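Long-range contacts in 4'-phospho-dehydrooxetanocin synthase (PDB 5UL3), which catalyses the cobalamin-dependent radical S-adenosylmethionine ring contraction of dAMP to an oxetane aldehyde, a step in the biosynthesis of oxetanocin A: residues 288-293 and 343-348; 333-338 and 375-380; 358-363 and 392-397. All coordinates share one frame; numbering follows the deposited sequence.

Contact 1: residues 288-293 and 343-348; sequences PTPSLD and DDILRA. With EDO (1,2-ethanediol), chain B.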
loop_
_atom_site.group_PDB
_atom_site.type_symbol
_atom_site.label_atom_id
_atom_site.label_comp_id
_atom_site.label_asym_id
_atom_site.label_seq_id
_atom_site.Cartn_x
_atom_site.Cartn_y
_atom_site.Cartn_z
ATOM N N PRO A 288 -13.809 -11.481 -2.832
ATOM C CA PRO A 288 -14.018 -11.087 -4.230
ATOM C C PRO A 288 -13.511 -9.678 -4.492
ATOM O O PRO A 288 -12.920 -9.041 -3.616
ATOM C CB PRO A 288 -15.546 -11.158 -4.382
ATOM C CG PRO A 288 -16.030 -10.673 -3.014
ATOM C CD PRO A 288 -14.978 -11.160 -1.991
ATOM N N THR A 289 -13.746 -9.194 -5.712
ATOM C CA THR A 289 -13.504 -7.804 -6.106
ATOM C C THR A 289 -13.821 -6.834 -4.972
ATOM O O THR A 289 -14.905 -6.920 -4.395
ATOM C CB THR A 289 -14.380 -7.466 -7.320
ATOM O OG1 THR A 289 -14.176 -8.444 -8.349
ATOM C CG2 THR A 289 -14.069 -6.036 -7.849
ATOM N N PRO A 290 -12.928 -5.908 -4.606
ATOM C CA PRO A 290 -13.286 -4.920 -3.587
ATOM C C PRO A 290 -14.541 -4.161 -3.990
ATOM O O PRO A 290 -14.798 -3.934 -5.176
ATOM C CB PRO A 290 -12.074 -3.977 -3.555
ATOM C CG PRO A 290 -11.413 -4.189 -4.865
ATOM C CD PRO A 290 -11.606 -5.629 -5.187
ATOM N N SER A 291 -15.309 -3.755 -2.987
ATOM C CA SER A 291 -16.520 -2.990 -3.257
ATOM C C SER A 291 -16.140 -1.651 -3.879
ATOM O O SER A 291 -15.135 -1.044 -3.507
ATOM C CB SER A 291 -17.313 -2.776 -1.965
ATOM O OG SER A 291 -17.796 -4.039 -1.481
ATOM N N LEU A 292 -16.956 -1.178 -4.820
ATOM C CA LEU A 292 -16.599 0.009 -5.600
ATOM C C LEU A 292 -17.497 1.211 -5.303
ATOM O O LEU A 292 -17.499 2.185 -6.076
ATOM C CB LEU A 292 -16.608 -0.323 -7.094
ATOM C CG LEU A 292 -15.635 -1.441 -7.490
ATOM C CD1 LEU A 292 -15.795 -1.849 -8.950
ATOM C CD2 LEU A 292 -14.187 -1.031 -7.210
ATOM N N ASP A 293 -18.197 1.187 -4.160
ATOM C CA ASP A 293 -19.108 2.267 -3.762
ATOM C C ASP A 293 -18.458 3.652 -3.834
ATOM O O ASP A 293 -19.119 4.640 -4.180
ATOM C CB ASP A 293 -19.595 2.054 -2.328
ATOM C CG ASP A 293 -20.318 0.716 -2.125
ATOM O OD1 ASP A 293 -20.044 -0.252 -2.861
ATOM O OD2 ASP A 293 -21.157 0.667 -1.210
ATOM N N ASP A 343 -10.473 -7.244 -14.352
ATOM C CA ASP A 343 -11.472 -6.844 -15.339
ATOM C C ASP A 343 -12.549 -5.965 -14.716
ATOM O O ASP A 343 -12.942 -4.949 -15.304
ATOM C CB ASP A 343 -12.087 -8.082 -15.989
ATOM C CG ASP A 343 -13.144 -7.730 -17.025
ATOM O OD1 ASP A 343 -12.762 -7.300 -18.129
ATOM O OD2 ASP A 343 -14.351 -7.875 -16.731
ATOM N N ASP A 344 -13.036 -6.338 -13.522
ATOM C CA ASP A 344 -14.061 -5.556 -12.836
ATOM C C ASP A 344 -13.585 -4.143 -12.543
ATOM O O ASP A 344 -14.285 -3.164 -12.834
ATOM C CB ASP A 344 -14.470 -6.218 -11.513
ATOM C CG ASP A 344 -15.218 -7.516 -11.696
ATOM O OD1 ASP A 344 -15.702 -7.777 -12.815
ATOM O OD2 ASP A 344 -15.313 -8.295 -10.709
ATOM N N ILE A 345 -12.401 -4.026 -11.941
ATOM C CA ILE A 345 -11.902 -2.724 -11.533
ATOM C C ILE A 345 -11.630 -1.856 -12.755
ATOM O O ILE A 345 -11.936 -0.657 -12.763
ATOM C CB ILE A 345 -10.653 -2.907 -10.657
ATOM C CG1 ILE A 345 -11.044 -3.571 -9.338
ATOM C CG2 ILE A 345 -9.967 -1.578 -10.402
ATOM C CD1 ILE A 345 -9.889 -4.192 -8.626
ATOM N N LEU A 346 -11.083 -2.456 -13.810
ATOM C CA LEU A 346 -10.761 -1.701 -15.020
ATOM C C LEU A 346 -12.031 -1.228 -15.716
ATOM O O LEU A 346 -12.104 -0.088 -16.202
ATOM C CB LEU A 346 -9.921 -2.563 -15.958
ATOM C CG LEU A 346 -8.474 -2.806 -15.508
ATOM C CD1 LEU A 346 -7.895 -3.968 -16.292
ATOM C CD2 LEU A 346 -7.638 -1.522 -15.678
ATOM N N ARG A 347 -13.046 -2.084 -15.757
ATOM C CA ARG A 347 -14.308 -1.695 -16.379
ATOM C C ARG A 347 -14.970 -0.567 -15.602
ATOM O O ARG A 347 -15.469 0.409 -16.194
ATOM C CB ARG A 347 -15.225 -2.917 -16.486
ATOM C CG ARG A 347 -16.550 -2.602 -17.199
ATOM C CD ARG A 347 -17.336 -3.858 -17.582
ATOM N NE ARG A 347 -17.891 -4.522 -16.411
ATOM C CZ ARG A 347 -18.986 -4.123 -15.774
ATOM N NH1 ARG A 347 -19.660 -3.046 -16.197
ATOM N NH2 ARG A 347 -19.413 -4.803 -14.714
ATOM N N ALA A 348 -14.972 -0.671 -14.273
ATOM C CA ALA A 348 -15.541 0.385 -13.451
ATOM C C ALA A 348 -14.723 1.663 -13.549
ATOM O O ALA A 348 -15.288 2.761 -13.557
ATOM C CB ALA A 348 -15.636 -0.068 -11.996
HETATM C C1 EDO B . -20.567 -7.670 -12.968
HETATM O O1 EDO B . -19.232 -7.513 -13.477
HETATM C C2 EDO B . -21.324 -8.646 -13.849
HETATM O O2 EDO B . -20.618 -9.892 -13.807
#
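Thr289 and Asp344 make the polar half of this contact, and Leu292, Pro290, Ala348 and Ile345 the apolar half. It lays the irregular chain between helices 283-286 and 295-300 against the side of helix 335-351, a helix of the partial triose phosphate isomerase barrel that forms the AdoMet radical domain.

In the polar half the hydroxyl of Thr289 donates from OG1 to OD2 of Asp344 over 2.6 Å, using the anti lone pair of OD2, the one turned away from OD1. Thr289 suits the place because its two branches do different work. OG1 stands beside its own backbone N (chi1 -53°) and reaches the carboxylate, while CG2, anti to that nitrogen, rests 3.7 Å from CB of Asp344. The same OD2 is in a salt bridge with Lys340, one turn earlier on the helix, so a cation and a hydroxyl share one buried oxygen; together they would tend to keep the carboxylate ionised.

The apolar contacts are those of a loop with a helix flank. CG and CD of Pro290 both lie 4.1 Å from CD1 of Ile345, in one of the two positions of that isoleucine, and the side chains cross at about a right angle. The closed pyrrolidine ring offers a rigid apolar surface, which also touches Leu138 of helix 138-149 and Leu307 of strand 305-311. Leu292 extends one methyl to the helix: CD1 lies 3.5 Å from CB of Ala348, whose single CB lets the leucine methyl settle against the helix.

Arg347 NH2, also bonded to Ser22 O, holds an ethanediol, probably from the crystallisation liquor: it donates to O1 over 3.0 Å, near the guanidinium plane, with an N-H...O angle of 141°.

Contact 2: residues 333-338 and 375-380; sequences LSVEQT and AQRIID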
loop_
_atom_site.group_PDB
_atom_site.type_symbol
_atom_site.label_atom_id
_atom_site.label_comp_id
_atom_site.label_asym_id
_atom_site.label_seq_id
_atom_site.Cartn_x
_atom_site.Cartn_y
_atom_site.Cartn_z
ATOM N N LEU A 333 -4.401 -15.045 -4.680
ATOM C CA LEU A 333 -5.598 -15.207 -5.493
ATOM C C LEU A 333 -5.330 -16.178 -6.634
ATOM O O LEU A 333 -4.237 -16.211 -7.199
ATOM C CB LEU A 333 -6.027 -13.853 -6.093
ATOM C CG LEU A 333 -6.937 -12.871 -5.392
ATOM C CD1 LEU A 333 -7.306 -11.728 -6.353
ATOM C CD2 LEU A 333 -8.173 -13.570 -4.868
ATOM N N SER A 334 -6.356 -16.946 -7.022
ATOM C CA SER A 334 -6.213 -17.758 -8.221
ATOM C C SER A 334 -6.028 -16.873 -9.454
ATOM O O SER A 334 -6.385 -15.690 -9.463
ATOM C CB SER A 334 -7.432 -18.664 -8.434
ATOM O OG SER A 334 -8.565 -17.917 -8.855
ATOM N N VAL A 335 -5.451 -17.469 -10.500
ATOM C CA VAL A 335 -5.281 -16.759 -11.764
ATOM C C VAL A 335 -6.631 -16.290 -12.272
ATOM O O VAL A 335 -6.784 -15.152 -12.727
ATOM C CB VAL A 335 -4.581 -17.661 -12.796
ATOM C CG1 VAL A 335 -4.665 -17.048 -14.207
ATOM C CG2 VAL A 335 -3.128 -17.932 -12.393
ATOM N N GLU A 336 -7.606 -17.199 -12.310
ATOM C CA GLU A 336 -8.920 -16.853 -12.842
ATOM C C GLU A 336 -9.508 -15.679 -12.084
ATOM O O GLU A 336 -10.010 -14.721 -12.682
ATOM C CB GLU A 336 -9.853 -18.065 -12.766
ATOM C CG GLU A 336 -11.273 -17.805 -13.233
ATOM C CD GLU A 336 -12.156 -19.041 -13.099
ATOM O OE1 GLU A 336 -12.963 -19.108 -12.146
ATOM O OE2 GLU A 336 -12.019 -19.955 -13.936
ATOM N N GLN A 337 -9.417 -15.721 -10.756
ATOM C CA GLN A 337 -9.988 -14.668 -9.932
ATOM C C GLN A 337 -9.236 -13.351 -10.096
ATOM O O GLN A 337 -9.854 -12.283 -10.184
ATOM C CB GLN A 337 -9.979 -15.117 -8.473
ATOM C CG GLN A 337 -10.620 -14.152 -7.547
ATOM C CD GLN A 337 -12.118 -14.016 -7.786
ATOM O OE1 GLN A 337 -12.730 -13.041 -7.358
ATOM N NE2 GLN A 337 -12.715 -15.003 -8.454
ATOM N N THR A 338 -7.902 -13.408 -10.087
ATOM C CA THR A 338 -7.077 -12.229 -10.371
ATOM C C THR A 338 -7.546 -11.545 -11.662
ATOM O O THR A 338 -7.732 -10.324 -11.704
ATOM C CB THR A 338 -5.598 -12.629 -10.468
ATOM O OG1 THR A 338 -5.168 -13.169 -9.211
ATOM C CG2 THR A 338 -4.710 -11.400 -10.782
ATOM N N ALA A 375 6.160 -18.744 -10.688
ATOM C CA ALA A 375 6.467 -18.006 -11.912
ATOM C C ALA A 375 5.455 -18.306 -13.012
ATOM O O ALA A 375 5.080 -17.403 -13.773
ATOM C CB ALA A 375 7.887 -18.310 -12.385
ATOM N N GLN A 376 4.982 -19.562 -13.107
ATOM C CA GLN A 376 3.990 -19.875 -14.128
ATOM C C GLN A 376 2.653 -19.213 -13.823
ATOM O O GLN A 376 1.924 -18.835 -14.744
ATOM C CB GLN A 376 3.820 -21.392 -14.270
ATOM C CG GLN A 376 2.959 -21.781 -15.475
ATOM C CD GLN A 376 3.553 -21.281 -16.783
ATOM O OE1 GLN A 376 4.754 -21.426 -17.024
ATOM N NE2 GLN A 376 2.725 -20.669 -17.624
ATOM N N ARG A 377 2.316 -19.057 -12.542
ATOM C CA ARG A 377 1.115 -18.314 -12.189
ATOM C C ARG A 377 1.189 -16.872 -12.693
ATOM O O ARG A 377 0.205 -16.339 -13.221
ATOM C CB ARG A 377 0.920 -18.347 -10.675
ATOM C CG ARG A 377 -0.174 -17.430 -10.180
ATOM C CD ARG A 377 -0.456 -17.629 -8.706
ATOM N NE ARG A 377 -1.379 -16.624 -8.189
ATOM C CZ ARG A 377 -1.030 -15.376 -7.878
ATOM N NH1 ARG A 377 0.231 -14.963 -8.043
ATOM N NH2 ARG A 377 -1.941 -14.534 -7.395
ATOM N N ILE A 378 2.339 -16.221 -12.520
ATOM C CA ILE A 378 2.472 -14.842 -12.996
ATOM C C ILE A 378 2.365 -14.797 -14.518
ATOM O O ILE A 378 1.687 -13.930 -15.086
ATOM C CB ILE A 378 3.794 -14.229 -12.493
ATOM C CG1 ILE A 378 3.844 -14.199 -10.954
ATOM C CG2 ILE A 378 3.998 -12.811 -13.084
ATOM C CD1 ILE A 378 2.726 -13.395 -10.282
ATOM N N ILE A 379 3.032 -15.730 -15.201
ATOM C CA ILE A 379 2.984 -15.759 -16.659
ATOM C C ILE A 379 1.551 -15.953 -17.141
ATOM O O ILE A 379 1.114 -15.288 -18.088
ATOM C CB ILE A 379 3.939 -16.838 -17.207
ATOM C CG1 ILE A 379 5.388 -16.367 -17.005
ATOM C CG2 ILE A 379 3.642 -17.104 -18.681
ATOM C CD1 ILE A 379 6.438 -17.453 -17.215
ATOM N N ASP A 380 0.773 -16.803 -16.453
ATOM C CA ASP A 380 -0.641 -16.985 -16.806
ATOM C C ASP A 380 -1.463 -15.705 -16.602
ATOM O O ASP A 380 -2.339 -15.381 -17.417
ATOM C CB ASP A 380 -1.246 -18.134 -15.988
ATOM C CG ASP A 380 -0.688 -19.502 -16.387
ATOM O OD1 ASP A 380 0.125 -19.559 -17.332
ATOM O OD2 ASP A 380 -1.054 -20.514 -15.748
#
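Arg377 reaches from helix 374-386 to the backbone of Leu333 and grips a single carbonyl oxygen side-on. Its chain is extended from CG to NE, and CG is anti to the backbone N (chi1 171°). The guanidinium at its end meets Leu333 O with one edge: NE donates over 3.1 Å and NH2 over 2.8 Å, and the oxygen lies only 3° out of the guanidinium plane. The two bonds approach the carbonyl differently. NH2 lies in the carbonyl plane on a lone pair, whereas NE comes almost straight at the oxygen, with a C=O...N angle of 170°. Sharing one acceptor between two donors fixes the rotation of the flat group, and an arginine, long and with two N-H groups on one edge, suits such a reach.

Val335 and the aliphatic part of Arg377 slide past each other in opposite directions, bringing CG2 of the valine to 3.7 Å from CG of the arginine. The other methyl, CG1, touches CB of Asp380 at 4.0 Å, the two side chains crossing at about a right angle. A branched residue thus meets two successive turns of the partner helix.

These are neighbouring outer helices of the partial barrel: helix 335-351 follows the short strand 331-332 and leads to strand 357-360, which helix 374-386 joins to 393-398. The contact falls where helix 335-351 begins. Ser334 is its N-cap: OG accepts from Gln337 N, a short polar side chain meeting a first-turn amide. Thr338 OG1 donates to Ser334 O over 2.8 Å from above the carbonyl plane; Thr338 N donates to the same oxygen. Gln376 NE2 bridges one turn to OD1 of Asp380 at 2.8 Å, on the syn side but tilted out of the carboxylate plane.

Contact 3: residues 358-363 and 392-397; sequences IYMADE and IKFDFA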
loop_
_atom_site.group_PDB
_atom_site.type_symbol
_atom_site.label_atom_id
_atom_site.label_comp_id
_atom_site.label_asym_id
_atom_site.label_seq_id
_atom_site.Cartn_x
_atom_site.Cartn_y
_atom_site.Cartn_z
ATOM N N ILE A 358 -3.112 0.170 -12.557
ATOM C CA ILE A 358 -3.414 -0.536 -11.317
ATOM C C ILE A 358 -2.202 -0.484 -10.399
ATOM O O ILE A 358 -1.100 -0.877 -10.794
ATOM C CB ILE A 358 -3.800 -2.000 -11.582
ATOM C CG1 ILE A 358 -4.880 -2.111 -12.669
ATOM C CG2 ILE A 358 -4.258 -2.660 -10.267
ATOM C CD1 ILE A 358 -6.259 -1.722 -12.187
ATOM N N TYR A 359 -2.404 -0.047 -9.173
ATOM C CA TYR A 359 -1.349 -0.092 -8.163
ATOM C C TYR A 359 -1.594 -1.342 -7.328
ATOM O O TYR A 359 -2.516 -1.371 -6.508
ATOM C CB TYR A 359 -1.359 1.173 -7.331
ATOM C CG TYR A 359 -1.113 2.360 -8.239
ATOM C CD1 TYR A 359 -2.166 2.988 -8.918
ATOM C CD2 TYR A 359 0.182 2.798 -8.485
ATOM C CE1 TYR A 359 -1.925 4.044 -9.789
ATOM C CE2 TYR A 359 0.431 3.856 -9.349
ATOM C CZ TYR A 359 -0.619 4.476 -9.991
ATOM O OH TYR A 359 -0.349 5.523 -10.849
ATOM N N MET A 360 -0.786 -2.376 -7.559
ATOM C CA MET A 360 -0.948 -3.616 -6.804
ATOM C C MET A 360 -0.538 -3.392 -5.357
ATOM O O MET A 360 0.553 -2.868 -5.069
ATOM C CB MET A 360 -0.123 -4.763 -7.393
ATOM C CG MET A 360 -0.403 -5.139 -8.826
ATOM S SD MET A 360 -2.099 -5.720 -9.104
ATOM C CE MET A 360 -1.900 -6.340 -10.775
ATOM N N ALA A 361 -1.409 -3.807 -4.442
ATOM C CA ALA A 361 -1.163 -3.616 -3.022
ATOM C C ALA A 361 -0.276 -4.708 -2.420
ATOM O O ALA A 361 0.178 -4.536 -1.282
ATOM C CB ALA A 361 -2.492 -3.586 -2.250
ATOM N N ASP A 362 -0.011 -5.786 -3.161
ATOM C CA ASP A 362 0.718 -6.953 -2.635
ATOM C C ASP A 362 2.036 -6.555 -1.979
ATOM O O ASP A 362 2.837 -5.808 -2.553
ATOM C CB ASP A 362 1.031 -7.947 -3.759
ATOM C CG ASP A 362 -0.173 -8.354 -4.554
ATOM O OD1 ASP A 362 -1.040 -7.499 -4.859
ATOM O OD2 ASP A 362 -0.218 -9.526 -4.950
ATOM N N GLU A 363 2.285 -7.099 -0.784
ATOM C CA GLU A 363 3.644 -7.085 -0.251
ATOM C C GLU A 363 4.588 -7.855 -1.160
ATOM O O GLU A 363 5.757 -7.479 -1.322
ATOM C CB GLU A 363 3.662 -7.689 1.157
ATOM C CG GLU A 363 3.057 -6.791 2.223
ATOM C CD GLU A 363 3.238 -7.378 3.606
ATOM O OE1 GLU A 363 2.787 -8.529 3.800
ATOM O OE2 GLU A 363 3.875 -6.712 4.463
ATOM N N ILE A 392 -2.928 -2.094 -20.298
ATOM C CA ILE A 392 -2.936 -1.458 -18.988
ATOM C C ILE A 392 -1.498 -1.260 -18.533
ATOM O O ILE A 392 -0.559 -1.790 -19.120
ATOM C CB ILE A 392 -3.711 -2.272 -17.933
ATOM C CG1 ILE A 392 -2.896 -3.491 -17.504
ATOM C CG2 ILE A 392 -5.105 -2.679 -18.451
ATOM C CD1 ILE A 392 -3.288 -3.998 -16.124
ATOM N N LYS A 393 -1.337 -0.472 -17.477
ATOM C CA LYS A 393 -0.076 -0.404 -16.753
ATOM C C LYS A 393 -0.311 -0.805 -15.302
ATOM O O LYS A 393 -1.391 -0.566 -14.749
ATOM C CB LYS A 393 0.526 0.990 -16.851
ATOM C CG LYS A 393 0.841 1.337 -18.302
ATOM C CD LYS A 393 1.784 2.501 -18.433
ATOM C CE LYS A 393 2.302 2.619 -19.862
ATOM N NZ LYS A 393 3.276 1.546 -20.214
ATOM N N PHE A 394 0.685 -1.439 -14.677
ATOM C CA PHE A 394 0.496 -1.783 -13.276
ATOM C C PHE A 394 1.830 -1.738 -12.542
ATOM O O PHE A 394 2.889 -1.998 -13.122
ATOM C CB PHE A 394 -0.214 -3.149 -13.107
ATOM C CG PHE A 394 0.551 -4.354 -13.624
ATOM C CD1 PHE A 394 0.514 -4.693 -14.970
ATOM C CD2 PHE A 394 1.237 -5.195 -12.745
ATOM C CE1 PHE A 394 1.183 -5.827 -15.457
ATOM C CE2 PHE A 394 1.912 -6.340 -13.216
ATOM C CZ PHE A 394 1.877 -6.656 -14.577
ATOM N N ASP A 395 1.766 -1.347 -11.274
ATOM C CA ASP A 395 2.926 -1.266 -10.396
ATOM C C ASP A 395 2.842 -2.354 -9.327
ATOM O O ASP A 395 1.751 -2.684 -8.864
ATOM C CB ASP A 395 2.987 0.096 -9.701
ATOM C CG ASP A 395 3.138 1.273 -10.684
ATOM O OD1 ASP A 395 3.255 1.061 -11.912
ATOM O OD2 ASP A 395 3.108 2.414 -10.203
ATOM N N PHE A 396 3.992 -2.878 -8.898
ATOM C CA PHE A 396 4.020 -3.794 -7.758
ATOM C C PHE A 396 5.405 -3.753 -7.131
ATOM O O PHE A 396 6.319 -3.124 -7.661
ATOM C CB PHE A 396 3.631 -5.223 -8.148
ATOM C CG PHE A 396 4.552 -5.881 -9.161
ATOM C CD1 PHE A 396 5.657 -6.604 -8.747
ATOM C CD2 PHE A 396 4.258 -5.835 -10.523
ATOM C CE1 PHE A 396 6.489 -7.241 -9.683
ATOM C CE2 PHE A 396 5.069 -6.476 -11.458
ATOM C CZ PHE A 396 6.181 -7.182 -11.038
ATOM N N ALA A 397 5.546 -4.429 -5.989
ATOM C CA ALA A 397 6.802 -4.487 -5.254
ATOM C C ALA A 397 7.369 -5.904 -5.287
ATOM O O ALA A 397 6.626 -6.881 -5.396
ATOM C CB ALA A 397 6.617 -4.061 -3.797
HETATM O O HOH W 1 2.824 -3.861 -4.381
HETATM O O HOH W 2 1.741 -0.498 -6.262
HETATM O O HOH W 3 4.234 -6.741 -4.688
#
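Met360 packs against Phe394 and Phe396 across two parallel strands, 357-360 and 393-398, of the beta-alpha-beta unit that helix 374-386 completes in the partial barrel. Its CB lies 3.9 Å from CB of Phe396, and CB and CG both pass close to Asp395 O, the acceptor for Met360 N. The chain then bends (chi2 -62°), and beyond the sulfur CE ends 3.9 Å from CD2 of Phe394. A flexible, unbranched methionine can bend in this way from the CB of Phe396 to the ring of Phe394.

Backbone bonds set the register: Ile358 N donates to Lys393 O, and Asp395 N to Ile358 O, each over 2.9 Å. Ile358 and Phe394 share one sheet face; on the other, Tyr359 and Asp395 lie side by side, ring and carboxylate planes 89° apart; OD1 of the aspartate is held by Arg430 N.

Towards Asp362 and Ala397 waters join the chains, beside the cobalamin site. Glu363 OE2 is hydrogen-bonded to cobalamin and OE1 pairs with Arg323, while Asp362 OD2 accepts from Thr309 and Ser310. Ala397, with Asp362 and Glu363, lines the dithiothreitol pocket. Water 2 donates to Met360 O over 2.9 Å and only weakly, at 3.4 Å, to Asp395 O.

Overall arrangement
From the N terminus, the loop 288-293 comes first, and contact 1 closes on helix 335-351, spanning strands 305-311 and 331-332. Contact 2 opens inside that span, at the start of the same helix, and closes on helix 374-386, so contacts 1 and 2 cross. Contact 3 begins after contact 1 has closed, at strand 357-360, and ends beyond helix 374-386, crossing contact 2 in turn. Contacts 1 and 3 follow in series but touch, through Leu346 and Ile345 of the helix packed on Ile358 and Ile392. Contact 1 thus joins loop to helix, contact 2 helix to helix, and contact 3 strand to strand beside the cobalamin.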